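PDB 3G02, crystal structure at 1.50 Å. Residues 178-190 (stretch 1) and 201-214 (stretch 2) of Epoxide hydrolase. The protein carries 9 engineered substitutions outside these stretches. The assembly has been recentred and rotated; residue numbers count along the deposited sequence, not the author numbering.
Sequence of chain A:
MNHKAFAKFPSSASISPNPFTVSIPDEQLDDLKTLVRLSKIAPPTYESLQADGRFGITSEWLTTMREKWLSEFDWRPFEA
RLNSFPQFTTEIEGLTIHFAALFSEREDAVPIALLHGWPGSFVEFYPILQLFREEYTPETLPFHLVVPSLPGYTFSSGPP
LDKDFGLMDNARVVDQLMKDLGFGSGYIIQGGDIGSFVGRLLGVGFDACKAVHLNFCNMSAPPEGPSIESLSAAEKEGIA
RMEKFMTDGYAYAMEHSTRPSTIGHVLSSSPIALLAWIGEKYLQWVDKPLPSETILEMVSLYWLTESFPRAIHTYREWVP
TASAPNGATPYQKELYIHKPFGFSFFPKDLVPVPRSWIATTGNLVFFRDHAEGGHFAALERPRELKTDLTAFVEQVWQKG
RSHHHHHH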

ATOM      1  N   MET A 178       4.686  -7.911 -33.019  1.00 13.28           N
ATOM      2  CA  MET A 178       4.361  -7.202 -34.257  1.00 13.46           C
ATOM      3  C   MET A 178       5.153  -7.753 -35.443  1.00 13.94           C
ATOM      4  O   MET A 178       4.608  -7.905 -36.536  1.00 14.14           O
ATOM      5  CB  MET A 178       4.558  -5.693 -34.099  1.00 13.49           C
ATOM      6  CG  MET A 178       3.592  -5.037 -33.102  1.00 13.39           C
ATOM      7  SD  MET A 178       1.858  -5.344 -33.494  1.00 13.00           S
ATOM      8  CE  MET A 178       1.494  -3.963 -34.575  1.00 13.12           C
ATOM      9  N   LYS A 179       6.424  -8.079 -35.216  1.00 14.34           N
ATOM     10  CA  LYS A 179       7.244  -8.703 -36.259  1.00 14.83           C
ATOM     11  C   LYS A 179       6.710 -10.083 -36.646  1.00 15.00           C
ATOM     12  O   LYS A 179       6.606 -10.413 -37.835  1.00 15.11           O
ATOM     13  CB  LYS A 179       8.707  -8.785 -35.820  1.00 14.95           C
ATOM     14  CG  LYS A 179       9.419  -7.453 -35.873  1.00 15.65           C
ATOM     15  CD  LYS A 179      10.794  -7.507 -35.231  1.00 17.45           C
ATOM     16  CE  LYS A 179      11.540  -6.202 -35.456  1.00 18.89           C
ATOM     17  NZ  LYS A 179      12.737  -6.068 -34.573  1.00 20.12           N
ATOM     18  N   ASP A 180       6.358 -10.880 -35.639  1.00 15.04           N
ATOM     19  CA  ASP A 180       5.777 -12.207 -35.846  1.00 15.35           C
ATOM     20  C   ASP A 180       4.491 -12.172 -36.666  1.00 15.29           C
ATOM     21  O   ASP A 180       4.220 -13.089 -37.445  1.00 15.18           O
ATOM     22  CB  ASP A 180       5.504 -12.887 -34.503  1.00 15.83           C
ATOM     23  CG  ASP A 180       6.766 -13.381 -33.823  1.00 17.01           C
ATOM     24  OD1 ASP A 180       7.869 -13.218 -34.388  1.00 18.24           O
ATOM     25  OD2 ASP A 180       6.649 -13.921 -32.706  1.00 19.64           O
ATOM     26  N   LEU A 181       3.703 -11.115 -36.477  1.00 15.03           N
ATOM     27  CA  LEU A 181       2.437 -10.955 -37.189  1.00 15.10           C
ATOM     28  C   LEU A 181       2.630 -10.369 -38.586  1.00 15.45           C
ATOM     29  O   LEU A 181       1.658 -10.184 -39.322  1.00 15.80           O
ATOM     30  CB  LEU A 181       1.459 -10.102 -36.372  1.00 14.87           C
ATOM     31  CG  LEU A 181       0.896 -10.748 -35.104  1.00 14.27           C
ATOM     32  CD1 LEU A 181       0.138  -9.716 -34.280  1.00 12.99           C
ATOM     33  CD2 LEU A 181       0.005 -11.936 -35.434  1.00 14.24           C
ATOM     34  N   GLY A 182       3.885 -10.078 -38.932  1.00 15.69           N
ATOM     35  CA  GLY A 182       4.262  -9.638 -40.279  1.00 15.78           C
ATOM     36  C   GLY A 182       4.507  -8.152 -40.445  1.00 16.04           C
ATOM     37  O   GLY A 182       4.509  -7.638 -41.570  1.00 16.29           O
ATOM     38  N   PHE A 183       4.730  -7.451 -39.336  1.00 15.70           N
ATOM     39  CA  PHE A 183       4.822  -5.995 -39.380  1.00 15.91           C
ATOM     40  C   PHE A 183       6.237  -5.438 -39.183  1.00 16.17           C
ATOM     41  O   PHE A 183       6.410  -4.292 -38.771  1.00 16.18           O
ATOM     42  CB  PHE A 183       3.837  -5.364 -38.385  1.00 15.53           C
ATOM     43  CG  PHE A 183       2.439  -5.920 -38.469  1.00 15.13           C
ATOM     44  CD1 PHE A 183       1.801  -6.090 -39.702  1.00 14.77           C
ATOM     45  CD2 PHE A 183       1.747  -6.252 -37.308  1.00 14.35           C
ATOM     46  CE1 PHE A 183       0.503  -6.595 -39.770  1.00 14.35           C
ATOM     47  CE2 PHE A 183       0.449  -6.757 -37.364  1.00 14.41           C
ATOM     48  CZ  PHE A 183      -0.176  -6.928 -38.595  1.00 14.97           C
ATOM     49  N   GLY A 184       7.241  -6.251 -39.513  1.00 16.84           N
ATOM     50  CA  GLY A 184       8.641  -5.831 -39.455  1.00 17.55           C
ATOM     51  C   GLY A 184       8.964  -4.591 -40.275  1.00 17.85           C
ATOM     52  O   GLY A 184       9.872  -3.836 -39.931  1.00 18.47           O
ATOM     53  N   SER A 185       8.212  -4.381 -41.356  1.00 18.06           N
ATOM     54  CA  SER A 185       8.388  -3.215 -42.225  1.00 18.28           C
ATOM     55  C   SER A 185       7.871  -1.914 -41.608  1.00 17.86           C
ATOM     56  O   SER A 185       8.190  -0.827 -42.093  1.00 18.40           O
ATOM     57  CB  SER A 185       7.726  -3.447 -43.585  1.00 18.31           C
ATOM     58  OG  SER A 185       6.329  -3.641 -43.455  1.00 19.73           O
ATOM     59  N   GLY A 186       7.071  -2.023 -40.548  1.00 17.48           N
ATOM     60  CA  GLY A 186       6.614  -0.838 -39.837  1.00 16.57           C
ATOM     61  C   GLY A 186       5.289  -0.998 -39.125  1.00 15.93           C
ATOM     62  O   GLY A 186       4.366  -1.628 -39.638  1.00 16.17           O
ATOM     63  N   TYR A 187       5.210  -0.421 -37.930  1.00 15.10           N
ATOM     64  CA  TYR A 187       3.956  -0.369 -37.181  1.00 14.58           C
ATOM     65  C   TYR A 187       3.891   0.904 -36.349  1.00 14.10           C
ATOM     66  O   TYR A 187       4.907   1.568 -36.130  1.00 14.32           O
ATOM     67  CB  TYR A 187       3.777  -1.608 -36.292  1.00 14.35           C
ATOM     68  CG  TYR A 187       4.871  -1.813 -35.263  1.00 14.50           C
ATOM     69  CD1 TYR A 187       4.842  -1.140 -34.038  1.00 13.48           C
ATOM     70  CD2 TYR A 187       5.927  -2.683 -35.510  1.00 14.03           C
ATOM     71  CE1 TYR A 187       5.847  -1.324 -33.093  1.00 13.77           C
ATOM     72  CE2 TYR A 187       6.932  -2.882 -34.566  1.00 14.22           C
ATOM     73  CZ  TYR A 187       6.885  -2.197 -33.365  1.00 14.23           C
ATOM     74  OH  TYR A 187       7.879  -2.385 -32.435  1.00 14.21           O
ATOM     75  N   ILE A 188       2.683   1.229 -35.890  1.00 13.74           N
ATOM     76  CA  ILE A 188       2.452   2.368 -35.013  1.00 13.55           C
ATOM     77  C   ILE A 188       2.024   1.847 -33.642  1.00 12.77           C
ATOM     78  O   ILE A 188       1.373   0.805 -33.546  1.00 12.81           O
ATOM     79  CB  ILE A 188       1.374   3.318 -35.598  1.00 13.29           C
ATOM     80  CG1 ILE A 188       1.867   3.913 -36.923  1.00 13.92           C
ATOM     81  CG2 ILE A 188       1.017   4.434 -34.611  1.00 13.85           C
ATOM     82  CD1 ILE A 188       0.824   4.718 -37.665  1.00 14.31           C
ATOM     83  N   ILE A 189       2.418   2.570 -32.597  1.00 12.50           N
ATOM     84  CA  ILE A 189       2.001   2.259 -31.229  1.00 12.43           C
ATOM     85  C   ILE A 189       1.045   3.324 -30.709  1.00 11.95           C
ATOM     86  O   ILE A 189       1.307   4.517 -30.844  1.00 12.29           O
ATOM     87  CB  ILE A 189       3.217   2.151 -30.272  1.00 12.43           C
ATOM     88  CG1 ILE A 189       4.117   0.974 -30.663  1.00 13.00           C
ATOM     89  CG2 ILE A 189       2.764   2.032 -28.803  1.00 12.61           C
ATOM     90  CD1 ILE A 189       3.442  -0.398 -30.600  1.00 13.15           C
ATOM     91  N   GLN A 190      -0.065   2.872 -30.127  1.00 11.51           N
ATOM     92  CA  GLN A 190      -0.938   3.715 -29.326  1.00 11.00           C
ATOM     93  C   GLN A 190      -0.767   3.215 -27.897  1.00 10.51           C
ATOM     94  O   GLN A 190      -0.823   2.013 -27.656  1.00 10.38           O
ATOM     95  CB  GLN A 190      -2.397   3.557 -29.765  1.00 10.97           C
ATOM     96  CG  GLN A 190      -3.310   4.738 -29.416  1.00 11.15           C
ATOM     97  CD  GLN A 190      -3.518   4.922 -27.923  1.00 11.19           C
ATOM     98  OE1 GLN A 190      -3.266   5.998 -27.373  1.00 12.01           O
ATOM     99  NE2 GLN A 190      -3.984   3.873 -27.261  1.00 10.14           N
ATOM    100  N   LEU A 201       9.608   3.662 -25.338  1.00 13.63           N
ATOM    101  CA  LEU A 201      10.800   2.845 -25.584  1.00 13.68           C
ATOM    102  C   LEU A 201      10.812   2.262 -26.997  1.00 13.86           C
ATOM    103  O   LEU A 201      11.865   2.204 -27.645  1.00 14.20           O
ATOM    104  CB  LEU A 201      10.931   1.731 -24.542  1.00 13.68           C
ATOM    105  CG  LEU A 201      11.179   2.151 -23.090  1.00 13.84           C
ATOM    106  CD1 LEU A 201      11.165   0.932 -22.192  1.00 14.99           C
ATOM    107  CD2 LEU A 201      12.494   2.913 -22.936  1.00 13.62           C
ATOM    108  N   LEU A 202       9.643   1.844 -27.475  1.00 13.86           N
ATOM    109  CA  LEU A 202       9.503   1.379 -28.856  1.00 14.06           C
ATOM    110  C   LEU A 202       9.834   2.488 -29.857  1.00 14.53           C
ATOM    111  O   LEU A 202      10.566   2.262 -30.827  1.00 14.79           O
ATOM    112  CB  LEU A 202       8.098   0.816 -29.098  1.00 13.79           C
ATOM    113  CG  LEU A 202       7.805  -0.497 -28.357  1.00 13.17           C
ATOM    114  CD1 LEU A 202       6.319  -0.800 -28.319  1.00 13.36           C
ATOM    115  CD2 LEU A 202       8.580  -1.663 -28.970  1.00 13.09           C
ATOM    116  N   GLY A 203       9.313   3.687 -29.611  1.00 14.71           N
ATOM    117  CA  GLY A 203       9.613   4.840 -30.456  1.00 15.25           C
ATOM    118  C   GLY A 203      11.092   5.188 -30.462  1.00 15.83           C
ATOM    119  O   GLY A 203      11.658   5.516 -31.507  1.00 15.92           O
ATOM    120  N   VAL A 204      11.715   5.099 -29.293  1.00 15.95           N
ATOM    121  CA  VAL A 204      13.115   5.487 -29.106  1.00 16.25           C
ATOM    122  C   VAL A 204      14.111   4.498 -29.727  1.00 16.65           C
ATOM    123  O   VAL A 204      15.073   4.914 -30.385  1.00 16.79           O
ATOM    124  CB  VAL A 204      13.427   5.704 -27.596  1.00 16.42           C
ATOM    125  CG1 VAL A 204      14.930   5.833 -27.340  1.00 16.60           C
ATOM    126  CG2 VAL A 204      12.693   6.933 -27.078  1.00 16.24           C
ATOM    127  N   GLY A 205      13.872   3.204 -29.537  1.00 16.60           N
ATOM    128  CA  GLY A 205      14.905   2.204 -29.805  1.00 16.97           C
ATOM    129  C   GLY A 205      14.603   1.076 -30.769  1.00 17.12           C
ATOM    130  O   GLY A 205      15.477   0.252 -31.046  1.00 17.43           O
ATOM    131  N   PHE A 206      13.382   1.032 -31.293  1.00 16.93           N
ATOM    132  CA  PHE A 206      12.968  -0.072 -32.152  1.00 17.07           C
ATOM    133  C   PHE A 206      12.636   0.426 -33.557  1.00 17.44           C
ATOM    134  O   PHE A 206      11.690   1.195 -33.749  1.00 17.39           O
ATOM    135  CB  PHE A 206      11.796  -0.839 -31.522  1.00 16.97           C
ATOM    136  CG  PHE A 206      12.171  -1.608 -30.276  1.00 16.42           C
ATOM    137  CD1 PHE A 206      12.306  -0.957 -29.050  1.00 16.77           C
ATOM    138  CD2 PHE A 206      12.389  -2.980 -30.329  1.00 16.25           C
ATOM    139  CE1 PHE A 206      12.652  -1.662 -27.899  1.00 16.93           C
ATOM    140  CE2 PHE A 206      12.732  -3.694 -29.181  1.00 16.74           C
ATOM    141  CZ  PHE A 206      12.866  -3.030 -27.967  1.00 16.29           C
ATOM    142  N   ASP A 207      13.436  -0.007 -34.530  1.00 17.80           N
ATOM    143  CA  ASP A 207      13.350   0.508 -35.898  1.00 18.09           C
ATOM    144  C   ASP A 207      12.006   0.268 -36.574  1.00 17.64           C
ATOM    145  O   ASP A 207      11.557   1.095 -37.370  1.00 17.59           O
ATOM    146  CB  ASP A 207      14.472  -0.067 -36.764  1.00 18.58           C
ATOM    147  CG  ASP A 207      15.827   0.529 -36.439  1.00 20.08           C
ATOM    148  OD1 ASP A 207      16.828   0.046 -37.008  1.00 22.49           O
ATOM    149  OD2 ASP A 207      15.900   1.475 -35.624  1.00 21.76           O
ATOM    150  N   ALA A 208      11.375  -0.860 -36.254  1.00 17.16           N
ATOM    151  CA  ALA A 208      10.084  -1.223 -36.836  1.00 16.62           C
ATOM    152  C   ALA A 208       8.954  -0.316 -36.345  1.00 16.31           C
ATOM    153  O   ALA A 208       7.943  -0.161 -37.025  1.00 16.20           O
ATOM    154  CB  ALA A 208       9.764  -2.678 -36.564  1.00 16.84           C
ATOM    155  N   CYS A 209       9.123   0.275 -35.164  1.00 15.67           N
ATOM    156  CA  CYS A 209       8.159   1.253 -34.669  1.00 15.53           C
ATOM    157  C   CYS A 209       8.375   2.574 -35.394  1.00 15.49           C
ATOM    158  O   CYS A 209       9.434   3.184 -35.266  1.00 15.73           O
ATOM    159  CB  CYS A 209       8.306   1.443 -33.159  1.00 15.39           C
ATOM    160  SG  CYS A 209       7.153   2.653 -32.475  1.00 15.26           S
ATOM    161  N   LYS A 210       7.369   3.016 -36.149  1.00 15.36           N
ATOM    162  CA  LYS A 210       7.521   4.190 -37.018  1.00 15.59           C
ATOM    163  C   LYS A 210       6.908   5.475 -36.458  1.00 15.23           C
ATOM    164  O   LYS A 210       7.301   6.577 -36.849  1.00 15.67           O
ATOM    165  CB  LYS A 210       6.955   3.906 -38.416  1.00 15.82           C
ATOM    166  CG  LYS A 210       7.526   2.671 -39.106  1.00 17.09           C
ATOM    167  CD  LYS A 210       9.010   2.816 -39.426  1.00 18.77           C
ATOM    168  CE  LYS A 210       9.552   1.546 -40.056  1.00 20.27           C
ATOM    169  NZ  LYS A 210      11.011   1.643 -40.349  1.00 21.98           N
ATOM    170  N   ALA A 211       5.946   5.326 -35.550  1.00 14.87           N
ATOM    171  CA  ALA A 211       5.255   6.461 -34.943  1.00 14.05           C
ATOM    172  C   ALA A 211       4.608   6.041 -33.629  1.00 13.41           C
ATOM    173  O   ALA A 211       4.295   4.863 -33.434  1.00 13.57           O
ATOM    174  CB  ALA A 211       4.201   7.031 -35.900  1.00 14.21           C
ATOM    175  N   VAL A 212       4.422   7.013 -32.739  1.00 12.91           N
ATOM    176  CA  VAL A 212       3.842   6.756 -31.419  1.00 12.55           C
ATOM    177  C   VAL A 212       2.755   7.779 -31.091  1.00 12.16           C
ATOM    178  O   VAL A 212       2.987   8.984 -31.160  1.00 12.24           O
ATOM    179  CB  VAL A 212       4.925   6.775 -30.299  1.00 12.78           C
ATOM    180  CG1 VAL A 212       4.313   6.447 -28.942  1.00 13.61           C
ATOM    181  CG2 VAL A 212       6.034   5.783 -30.600  1.00 13.02           C
ATOM    182  N   HIS A 213       1.571   7.281 -30.735  1.00 11.82           N
ATOM    183  CA  HIS A 213       0.507   8.120 -30.195  1.00 11.70           C
ATOM    184  C   HIS A 213       0.257   7.727 -28.742  1.00 11.24           C
ATOM    185  O   HIS A 213       0.071   6.543 -28.439  1.00 11.25           O
ATOM    186  CB  HIS A 213      -0.785   7.985 -31.002  1.00 11.70           C
ATOM    187  CG  HIS A 213      -1.933   8.748 -30.419  1.00 12.07           C
ATOM    188  ND1 HIS A 213      -2.718   8.250 -29.399  1.00 13.14           N
ATOM    189  CD2 HIS A 213      -2.425   9.976 -30.706  1.00 12.20           C
ATOM    190  CE1 HIS A 213      -3.641   9.138 -29.083  1.00 12.91           C
ATOM    191  NE2 HIS A 213      -3.486  10.196 -29.862  1.00 12.94           N
ATOM    192  N   LEU A 214       0.251   8.724 -27.860  1.00 11.07           N
ATOM    193  CA  LEU A 214       0.019   8.506 -26.428  1.00 10.84           C
ATOM    194  C   LEU A 214      -1.164   9.311 -25.911  1.00 10.86           C
ATOM    195  O   LEU A 214      -1.456  10.394 -26.414  1.00 10.85           O
ATOM    196  CB  LEU A 214       1.261   8.886 -25.617  1.00 11.11           C
ATOM    197  CG  LEU A 214       2.616   8.274 -25.979  1.00 11.10           C
ATOM    198  CD1 LEU A 214       3.683   8.803 -25.026  1.00 12.79           C
ATOM    199  CD2 LEU A 214       2.570   6.754 -25.955  1.00 12.23           C
TER
HETATM  200  O   HOH W   1      12.124  -3.037 -34.348  1.00 20.07           O
HETATM  201  O   HOH W   2      11.436  -1.376 -40.486  1.00 32.93           O

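What fills the apolar centre? Ile 189 and Tyr 187 point to the same face of the sheet as Cys 209. Ile 189 CG1 lies 3.7 Å from Leu 202 CD1 and 3.9 Å from Cys 209 SG, so the strand packs against the helix as well as its neighbouring strand.

How is the Tyr 187 ring held? Cys 209 CA sits over its face, 4.0 Å from the ring centroid, a CH-pi contact; the side chain is in the p rotamer, chi1 59°. Beside it, Tyr 187 CE2 comes within 3.5 Å of Ala 208 CB.

What ties the strands together? They run parallel, and hydrogen bonds alternate along them: Tyr 187 N to Ala 208 O (2.9 Å), Lys 210 N to Tyr 187 O (2.9 Å), Ile 189 N to Ala 211 O (3.1 Å) and His 213 N to Ile 189 O (2.8 Å). Ala 211 N is left buried without a partner.

Where does the contact turn polar? On the sheet face shared by Gln 190 and His 213, His 213 ND1 donates to Gln 190 OE1 at 3.1 Å, near the ring plane. Further out, two waters bridge the stretches: one molecule accepts from Lys 179 NZ and Ala 208 N, while another donates to Gly 184 O and accepts from Lys 210 NZ.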